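Local coordinates for protein predicted ATPase involved in replication control, Cdc46/Mcm family (Methanopyrus kandleri AV19, PDB 3F8T) that belongs to the MCM family of replicative helicases and is thought, as its relatives do, to bind ATP and single-stranded DNA during DNA replication, at residues Ala226-Leu229 and Phe230-Val233; Val233-Asn236 and Ser237-Leu240; Gln451-Ser454 and Val455-Ala459; Leu255-Val258 and Leu259-Ala263. The protein carries 2 engineered substitutions. One frame throughout, in Å; residues are numbered along the deposited sequence.

Contact 1. Residues Ala226-Leu229 and Phe230-Val233; sequences ALQL and FSCV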
# COMPACT_ATOMS: atom_id res chain seq x y z
N ALA A 226 -9.80 -0.99 -14.29
CA ALA A 226 -10.60 -1.55 -13.19
C ALA A 226 -9.96 -2.83 -12.62
O ALA A 226 -9.73 -2.95 -11.42
CB ALA A 226 -12.02 -1.83 -13.65
N LEU A 227 -9.64 -3.77 -13.50
CA LEU A 227 -9.05 -5.03 -13.04
C LEU A 227 -7.64 -4.80 -12.47
O LEU A 227 -7.22 -5.46 -11.53
CB LEU A 227 -9.08 -6.08 -14.17
CG LEU A 227 -10.50 -6.53 -14.58
CD1 LEU A 227 -10.45 -7.30 -15.87
CD2 LEU A 227 -11.18 -7.37 -13.48
N GLN A 228 -6.89 -3.87 -13.04
CA GLN A 228 -5.61 -3.50 -12.41
C GLN A 228 -5.75 -3.09 -10.92
O GLN A 228 -5.00 -3.56 -10.06
CB GLN A 228 -4.87 -2.42 -13.20
CG GLN A 228 -3.55 -2.00 -12.53
CD GLN A 228 -2.85 -0.92 -13.29
OE1 GLN A 228 -3.46 0.08 -13.68
NE2 GLN A 228 -1.54 -1.11 -13.52
N LEU A 229 -6.74 -2.25 -10.62
CA LEU A 229 -7.01 -1.87 -9.22
C LEU A 229 -7.23 -3.09 -8.33
O LEU A 229 -6.67 -3.19 -7.24
CB LEU A 229 -8.23 -0.94 -9.11
CG LEU A 229 -7.95 0.51 -9.57
CD1 LEU A 229 -9.30 1.23 -9.77
CD2 LEU A 229 -7.08 1.26 -8.58
N PHE A 230 -7.97 -4.05 -8.85
CA PHE A 230 -8.28 -5.30 -8.14
C PHE A 230 -7.13 -6.32 -8.13
O PHE A 230 -7.28 -7.44 -7.62
CB PHE A 230 -9.58 -5.89 -8.66
CG PHE A 230 -10.81 -5.19 -8.10
CD1 PHE A 230 -11.32 -4.05 -8.71
CD2 PHE A 230 -11.41 -5.67 -6.94
CE1 PHE A 230 -12.43 -3.40 -8.17
CE2 PHE A 230 -12.53 -5.03 -6.40
CZ PHE A 230 -13.04 -3.90 -7.03
N SER A 231 -5.98 -5.92 -8.68
CA SER A 231 -4.79 -6.77 -8.63
C SER A 231 -3.79 -6.28 -7.58
O SER A 231 -2.70 -6.84 -7.44
CB SER A 231 -4.11 -6.83 -9.99
OG SER A 231 -3.34 -5.68 -10.21
N CYS A 232 -4.14 -5.21 -6.87
CA CYS A 232 -3.24 -4.60 -5.89
C CYS A 232 -3.08 -5.45 -4.62
O CYS A 232 -3.70 -5.17 -3.60
CB CYS A 232 -3.74 -3.19 -5.54
SG CYS A 232 -3.41 -1.98 -6.81
N VAL A 233 -2.26 -6.48 -4.69
CA VAL A 233 -2.06 -7.36 -3.52
C VAL A 233 -0.57 -7.62 -3.33
O VAL A 233 0.21 -7.42 -4.25
CB VAL A 233 -2.86 -8.69 -3.61
CG1 VAL A 233 -4.37 -8.45 -3.87
CG2 VAL A 233 -2.32 -9.58 -4.67
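Ser-231 doubles back on the helix it has just left, and Gln-228 O takes both of its donors: OG at 2.7 Å and the backbone N at 2.9 Å. This is the C-terminal end of helix 219-229 in the P-loop ATPase core, where a type I beta turn from Leu-229 to Cys-232 ends the helix, overlapped by an inverse gamma turn centred on Cys-232. The two donors use the carbonyl differently. OG lies in its plane on a lone pair, placed there by a chi1 of 80° that sets it between the backbone N and the carbonyl carbon, while the amide sits well above the plane. OG also accepts a bond from Leu-240 N, so with an alanine here Gln-228 O would probably keep only the tilted amide and Leu-240 N would lose its mate. Beyond this tight knot the grip slackens, though everything stays buried. Cys-232 N reaches Leu-229 O at a longer 3.3 Å, with SG 3.5 Å from the same oxygen, and Val-233 leaves the turn to lie against Ile-407. The side chains of Leu-229 and Phe-230 barely meet, CB to CD1 4.4 Å, and the phenyl ring packs instead against helix 396-409 and edge-to-face with Phe-208. At the helix side, Ala-226 O receives Phe-230 N in its carbonyl plane and also faces the ring edge, with CD1 3.3 Å from that oxygen.

Contact 2. Residues Val233-Asn236 and Ser237-Leu240; sequences VGKN and SERL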
# COMPACT_ATOMS: atom_id res chain seq x y z
N VAL A 233 -2.26 -6.48 -4.69
CA VAL A 233 -2.06 -7.36 -3.52
C VAL A 233 -0.57 -7.62 -3.33
O VAL A 233 0.21 -7.42 -4.25
CB VAL A 233 -2.86 -8.69 -3.61
CG1 VAL A 233 -4.37 -8.45 -3.87
CG2 VAL A 233 -2.32 -9.58 -4.67
N GLY A 234 -0.19 -8.08 -2.14
CA GLY A 234 1.22 -8.34 -1.79
C GLY A 234 1.87 -9.46 -2.60
O GLY A 234 3.04 -9.34 -3.01
N LYS A 235 1.12 -10.53 -2.82
CA LYS A 235 1.59 -11.69 -3.59
C LYS A 235 2.13 -11.27 -4.97
O LYS A 235 1.39 -10.78 -5.83
CB LYS A 235 0.47 -12.74 -3.71
CG LYS A 235 0.89 -14.09 -4.31
CD LYS A 235 -0.27 -15.10 -4.26
CE LYS A 235 -0.09 -16.26 -5.25
NZ LYS A 235 -1.40 -16.95 -5.55
N ASN A 236 3.43 -11.47 -5.14
CA ASN A 236 4.21 -10.88 -6.22
C ASN A 236 3.66 -11.08 -7.63
O ASN A 236 3.56 -10.14 -8.42
CB ASN A 236 5.67 -11.39 -6.10
CG ASN A 236 6.40 -11.41 -7.44
OD1 ASN A 236 6.53 -10.39 -8.12
ND2 ASN A 236 6.92 -12.58 -7.80
N SER A 237 3.26 -12.31 -7.92
CA SER A 237 2.84 -12.72 -9.25
C SER A 237 1.42 -12.26 -9.63
O SER A 237 0.97 -12.56 -10.73
CB SER A 237 2.92 -14.24 -9.34
OG SER A 237 2.15 -14.82 -8.29
N GLU A 238 0.74 -11.52 -8.74
CA GLU A 238 -0.69 -11.15 -8.90
C GLU A 238 -0.95 -9.81 -9.57
O GLU A 238 -2.01 -9.60 -10.18
CB GLU A 238 -1.38 -11.05 -7.53
CG GLU A 238 -1.30 -12.29 -6.69
CD GLU A 238 -2.15 -13.37 -7.25
OE1 GLU A 238 -3.38 -13.29 -7.06
OE2 GLU A 238 -1.60 -14.28 -7.92
N ARG A 239 0.01 -8.90 -9.41
CA ARG A 239 -0.18 -7.50 -9.76
C ARG A 239 -0.12 -7.30 -11.28
O ARG A 239 0.71 -7.92 -11.94
CB ARG A 239 0.88 -6.65 -9.05
CG ARG A 239 0.71 -6.67 -7.52
CD ARG A 239 1.74 -5.81 -6.83
NE ARG A 239 3.10 -6.32 -6.98
CZ ARG A 239 3.62 -7.30 -6.24
NH1 ARG A 239 2.91 -7.91 -5.29
NH2 ARG A 239 4.87 -7.67 -6.47
N LEU A 240 -0.99 -6.43 -11.79
CA LEU A 240 -1.07 -6.14 -13.22
C LEU A 240 -0.42 -4.81 -13.54
O LEU A 240 -0.59 -3.84 -12.81
CB LEU A 240 -2.53 -6.12 -13.71
CG LEU A 240 -3.24 -7.46 -13.87
CD1 LEU A 240 -4.73 -7.30 -13.67
CD2 LEU A 240 -2.96 -8.05 -15.24
O HOH W 1 -3.91 -15.92 -5.94
O HOH W 2 3.05 -9.37 -11.68
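Arg-239 folds back across the loop and lays the edge of its guanidinium against two successive carbonyls. The chain turns about its CG-CD bond (chi3 -66°), which brings NH1 round to Val-233 O at 2.9 Å and to Gly-234 O at 2.7 Å. Both oxygens lie close to the guanidinium plane, but the grips differ. The bond to Val-233 O is the straighter, at 161°, and runs in the carbonyl plane; Gly-234 O is approached from well above its own plane. Asn-236 crosses the arginine at about a right angle, with CA 3.3 Å from NH2. The NH1 edge thus ties two backbone carbonyls, while Asn-236 O merely lies over one face, offset toward the rim.

On the other flank Lys-235 runs out extended while Glu-238 bends at chi2 (-71°), and the two chains cross obliquely with Glu-238 CG 3.5 Å from Lys-235 CB. At their ends NZ and OE2 form a salt bridge at 3.6 Å, and a water links NZ to OE1. Val-233 CG2 presses on Glu-238 CB at 3.4 Å, and Glu-238 N bonds Lys-235 O at 3.1 Å. Beyond the loop the carboxylate's strongest partner is Arg-464, at OE1, and Lys-460 pairs with OE2; both are on helix 449-465. The loop, which leads from helix 219-229 to strand 242-245, is therefore fastened to that lid helix.

Contact 3. Residues Gln451-Ser454 and Val455-Ala459; sequences QLES and VERLA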
# COMPACT_ATOMS: atom_id res chain seq x y z
N GLN A 451 1.60 -13.89 -21.83
CA GLN A 451 0.17 -13.73 -22.09
C GLN A 451 -0.69 -14.66 -21.25
O GLN A 451 -1.74 -14.25 -20.75
CB GLN A 451 -0.14 -13.90 -23.58
CG GLN A 451 0.20 -12.66 -24.41
CD GLN A 451 1.69 -12.34 -24.43
OE1 GLN A 451 2.52 -13.21 -24.75
NE2 GLN A 451 2.04 -11.11 -24.06
N LEU A 452 -0.25 -15.92 -21.12
CA LEU A 452 -0.88 -16.87 -20.21
C LEU A 452 -0.95 -16.30 -18.80
O LEU A 452 -2.01 -16.29 -18.17
CB LEU A 452 -0.11 -18.19 -20.19
CG LEU A 452 -0.63 -19.30 -19.26
CD1 LEU A 452 -1.94 -19.85 -19.76
CD2 LEU A 452 0.42 -20.41 -19.19
N GLU A 453 0.20 -15.81 -18.33
CA GLU A 453 0.30 -15.16 -17.02
C GLU A 453 -0.66 -13.97 -16.87
O GLU A 453 -1.33 -13.83 -15.85
CB GLU A 453 1.76 -14.79 -16.73
CG GLU A 453 2.63 -16.05 -16.50
CD GLU A 453 4.11 -15.89 -16.84
OE1 GLU A 453 4.59 -14.75 -16.98
OE2 GLU A 453 4.81 -16.94 -16.95
N SER A 454 -0.75 -13.13 -17.90
CA SER A 454 -1.63 -11.95 -17.84
C SER A 454 -3.10 -12.33 -17.75
O SER A 454 -3.86 -11.75 -16.95
CB SER A 454 -1.39 -11.03 -19.04
OG SER A 454 -0.06 -10.57 -19.04
N VAL A 455 -3.51 -13.30 -18.57
CA VAL A 455 -4.90 -13.76 -18.50
C VAL A 455 -5.22 -14.27 -17.08
O VAL A 455 -6.26 -13.92 -16.52
CB VAL A 455 -5.21 -14.84 -19.56
CG1 VAL A 455 -6.61 -15.43 -19.34
CG2 VAL A 455 -5.13 -14.21 -20.94
N GLU A 456 -4.32 -15.06 -16.51
CA GLU A 456 -4.54 -15.59 -15.16
C GLU A 456 -4.66 -14.48 -14.12
O GLU A 456 -5.55 -14.52 -13.28
CB GLU A 456 -3.46 -16.63 -14.77
CG GLU A 456 -3.56 -17.06 -13.31
CD GLU A 456 -3.28 -18.55 -13.06
OE1 GLU A 456 -3.01 -19.31 -14.00
OE2 GLU A 456 -3.31 -18.93 -11.88
N ARG A 457 -3.76 -13.49 -14.18
CA ARG A 457 -3.82 -12.33 -13.29
C ARG A 457 -5.10 -11.55 -13.42
O ARG A 457 -5.70 -11.16 -12.41
CB ARG A 457 -2.65 -11.39 -13.56
CG ARG A 457 -1.33 -11.90 -13.06
CD ARG A 457 -0.20 -10.90 -13.40
NE ARG A 457 1.09 -11.58 -13.34
CZ ARG A 457 1.94 -11.71 -14.35
NH1 ARG A 457 1.69 -11.17 -15.54
NH2 ARG A 457 3.08 -12.36 -14.17
N LEU A 458 -5.52 -11.30 -14.66
CA LEU A 458 -6.76 -10.57 -14.90
C LEU A 458 -7.98 -11.34 -14.41
O LEU A 458 -8.94 -10.73 -13.92
CB LEU A 458 -6.92 -10.23 -16.38
CG LEU A 458 -6.01 -9.14 -16.95
CD1 LEU A 458 -5.84 -9.35 -18.47
CD2 LEU A 458 -6.65 -7.77 -16.66
N ALA A 459 -7.96 -12.66 -14.58
CA ALA A 459 -9.07 -13.50 -14.09
C ALA A 459 -9.18 -13.52 -12.56
O ALA A 459 -10.28 -13.49 -12.01
CB ALA A 459 -8.97 -14.91 -14.65
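Leu-458 N bonds Ser-454 O at 2.9 Å, the shortest of four regular i to i+4 bonds that run from Gln-451 O to Leu-458 N along helix 449-465 of the MCM AAA-lid region. On this regular alpha-helical frame Glu-453 and Arg-457 lie side by side and point the same way. Arg-457 starts with CG anti to the carbonyl carbon (chi1 -73°) and stays extended as far as NE, which carries the guanidinium back over its neighbour. One face of that group rests on Glu-453 CB, 3.9 Å from CZ, and CG lies 3.4 Å from Glu-453 O. The ionic part of the pair is slight: OE1 and NH2 are 4.0 Å apart, a long salt bridge, with the two planes turned 66° from each other.

Each charge has a stronger partner elsewhere. Glu-453 OE2 pairs with Arg-449, while Arg-457 offers NH1 to Asp-372, which also takes Ser-454 OG, and NE to Ser-237 O in the ATPase core. An alanine in place of Arg-457 would probably cost Asp-372 this ion pair, Ser-237 O this donor and Glu-453 CB the flat group that covers it. Val-455 and Leu-458 turn apolar side chains to other helices, both touching helix 473-489 and Val-455 also helix 417-439. Val-455 CG2 sits 3.4 Å from Gln-451 O, and Leu-458 CG lies at 3.4 Å from Ser-454 O.

Contact 4. Residues Leu255-Val258 and Leu259-Ala263; sequences LHHV and LDHLA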
# COMPACT_ATOMS: atom_id res chain seq x y z
N LEU A 255 -4.68 8.88 -15.21
CA LEU A 255 -3.76 8.51 -14.12
C LEU A 255 -4.10 9.25 -12.82
O LEU A 255 -4.17 8.64 -11.75
CB LEU A 255 -2.30 8.78 -14.53
CG LEU A 255 -1.53 7.67 -15.25
CD1 LEU A 255 -2.22 7.19 -16.50
CD2 LEU A 255 -0.09 8.13 -15.58
N HIS A 256 -4.31 10.56 -12.92
CA HIS A 256 -4.65 11.38 -11.75
C HIS A 256 -6.00 10.96 -11.16
O HIS A 256 -6.15 10.89 -9.94
CB HIS A 256 -4.70 12.86 -12.11
CG HIS A 256 -3.35 13.52 -12.18
ND1 HIS A 256 -2.50 13.58 -11.10
CD2 HIS A 256 -2.73 14.17 -13.19
CE1 HIS A 256 -1.40 14.22 -11.45
NE2 HIS A 256 -1.52 14.60 -12.71
N HIS A 257 -6.97 10.70 -12.04
CA HIS A 257 -8.29 10.25 -11.63
C HIS A 257 -8.23 8.94 -10.81
O HIS A 257 -8.76 8.87 -9.68
CB HIS A 257 -9.20 10.08 -12.86
CG HIS A 257 -10.58 9.60 -12.52
ND1 HIS A 257 -11.29 10.09 -11.45
CD2 HIS A 257 -11.36 8.66 -13.10
CE1 HIS A 257 -12.46 9.48 -11.38
NE2 HIS A 257 -12.53 8.61 -12.38
N VAL A 258 -7.55 7.95 -11.36
CA VAL A 258 -7.40 6.65 -10.68
C VAL A 258 -6.76 6.83 -9.30
O VAL A 258 -7.28 6.35 -8.29
CB VAL A 258 -6.60 5.63 -11.54
CG1 VAL A 258 -6.21 4.43 -10.67
CG2 VAL A 258 -7.41 5.17 -12.76
N LEU A 259 -5.63 7.53 -9.25
CA LEU A 259 -4.94 7.76 -7.99
C LEU A 259 -5.70 8.60 -6.99
O LEU A 259 -5.62 8.37 -5.78
CB LEU A 259 -3.61 8.43 -8.25
CG LEU A 259 -2.43 7.55 -8.57
CD1 LEU A 259 -1.27 8.48 -8.51
CD2 LEU A 259 -2.23 6.47 -7.54
N ASP A 260 -6.43 9.60 -7.48
CA ASP A 260 -7.09 10.52 -6.56
C ASP A 260 -8.33 9.94 -5.96
O ASP A 260 -8.63 10.23 -4.82
CB ASP A 260 -7.47 11.83 -7.27
CG ASP A 260 -6.26 12.67 -7.62
OD1 ASP A 260 -5.12 12.33 -7.21
OD2 ASP A 260 -6.46 13.65 -8.34
N HIS A 261 -9.05 9.12 -6.73
CA HIS A 261 -10.41 8.75 -6.39
C HIS A 261 -10.66 7.29 -6.16
O HIS A 261 -11.69 6.93 -5.58
CB HIS A 261 -11.36 9.23 -7.50
CG HIS A 261 -11.28 10.70 -7.75
ND1 HIS A 261 -11.53 11.63 -6.76
CD2 HIS A 261 -10.97 11.40 -8.86
CE1 HIS A 261 -11.36 12.84 -7.26
NE2 HIS A 261 -11.02 12.73 -8.53
N LEU A 262 -9.75 6.43 -6.61
CA LEU A 262 -10.03 5.00 -6.58
C LEU A 262 -8.94 4.16 -5.94
O LEU A 262 -9.25 3.19 -5.25
CB LEU A 262 -10.32 4.48 -7.99
CG LEU A 262 -11.70 4.89 -8.51
CD1 LEU A 262 -11.81 4.54 -9.97
CD2 LEU A 262 -12.80 4.23 -7.69
N ALA A 263 -7.68 4.51 -6.18
CA ALA A 263 -6.56 3.67 -5.72
C ALA A 263 -6.54 3.51 -4.18
O ALA A 263 -6.79 4.48 -3.45
CB ALA A 263 -5.23 4.22 -6.22
O HOH W 3 -2.74 12.30 -8.75
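His-257 sets CG anti to its backbone nitrogen (chi1 179°) and His-261 sets CG anti to its carbonyl carbon (chi1 -57°), and these torsions bring the two imidazoles rim to rim one helical turn apart. Their centroids are 5.0 Å apart and the planes stand at 56°, so neither ring lies over the other's face. His-257 ND1 is modelled 2.9 Å from His-261 CD2, too close for a comfortable carbon-nitrogen contact, so that detail is doubtful. NE2 of His-257 is hydrogen-bonded to Ala-211 O, which restrains the ring's rotation. Asp-260 CB sits over the centre of one face of the His-261 ring.

The frame is the last turns of helix 248-261, which follows strand 242-245 in the parallel sheet of order 2-3-4-1-5 characteristic of AAA+ ATPases, the place of the P-loop helix in this fold. As the helix ends, Val-258 O takes two amides from opposite faces of its plane, Leu-262 N at 3.0 Å and Ala-263 N at 2.8 Å. The polar flank holds Asp-260 and His-256, joined through a water 2.7 Å from ND1 and 2.8 Å from OD1; the His-256 ring stacks on Tyr-268. Val-258 and Leu-262, on another side, pack against Ile-212 and Leu-229, while Leu-259 leans on Ile-303 and Ala-305 of strand 303-307.

Overall arrangement
Contacts 1 and 2 are consecutive along the chain and share Val-233; their centres are 9 Å apart, and Leu-240, at the end of contact 2, returns to contact 1, its N 2.9 Å from Ser-231 OG and its O 3.0 Å from Gln-228 NE2. Contact 3, on the lid helix, meets both: Arg-457 ties it to contact 2, NE 2.8 Å from Ser-237 O, and Leu-458 CD2 packs on Leu-240 CD1 and Leu-227 CB. Contact 4 reaches the group through contact 1 alone, where Leu-229 CD1 lies 3.8 Å from Leu-262 CB. Contacts 3 and 4 are centred about 23 Å apart, so residues 226-240 join the lid to the helix of contact 4 beside the central sheet.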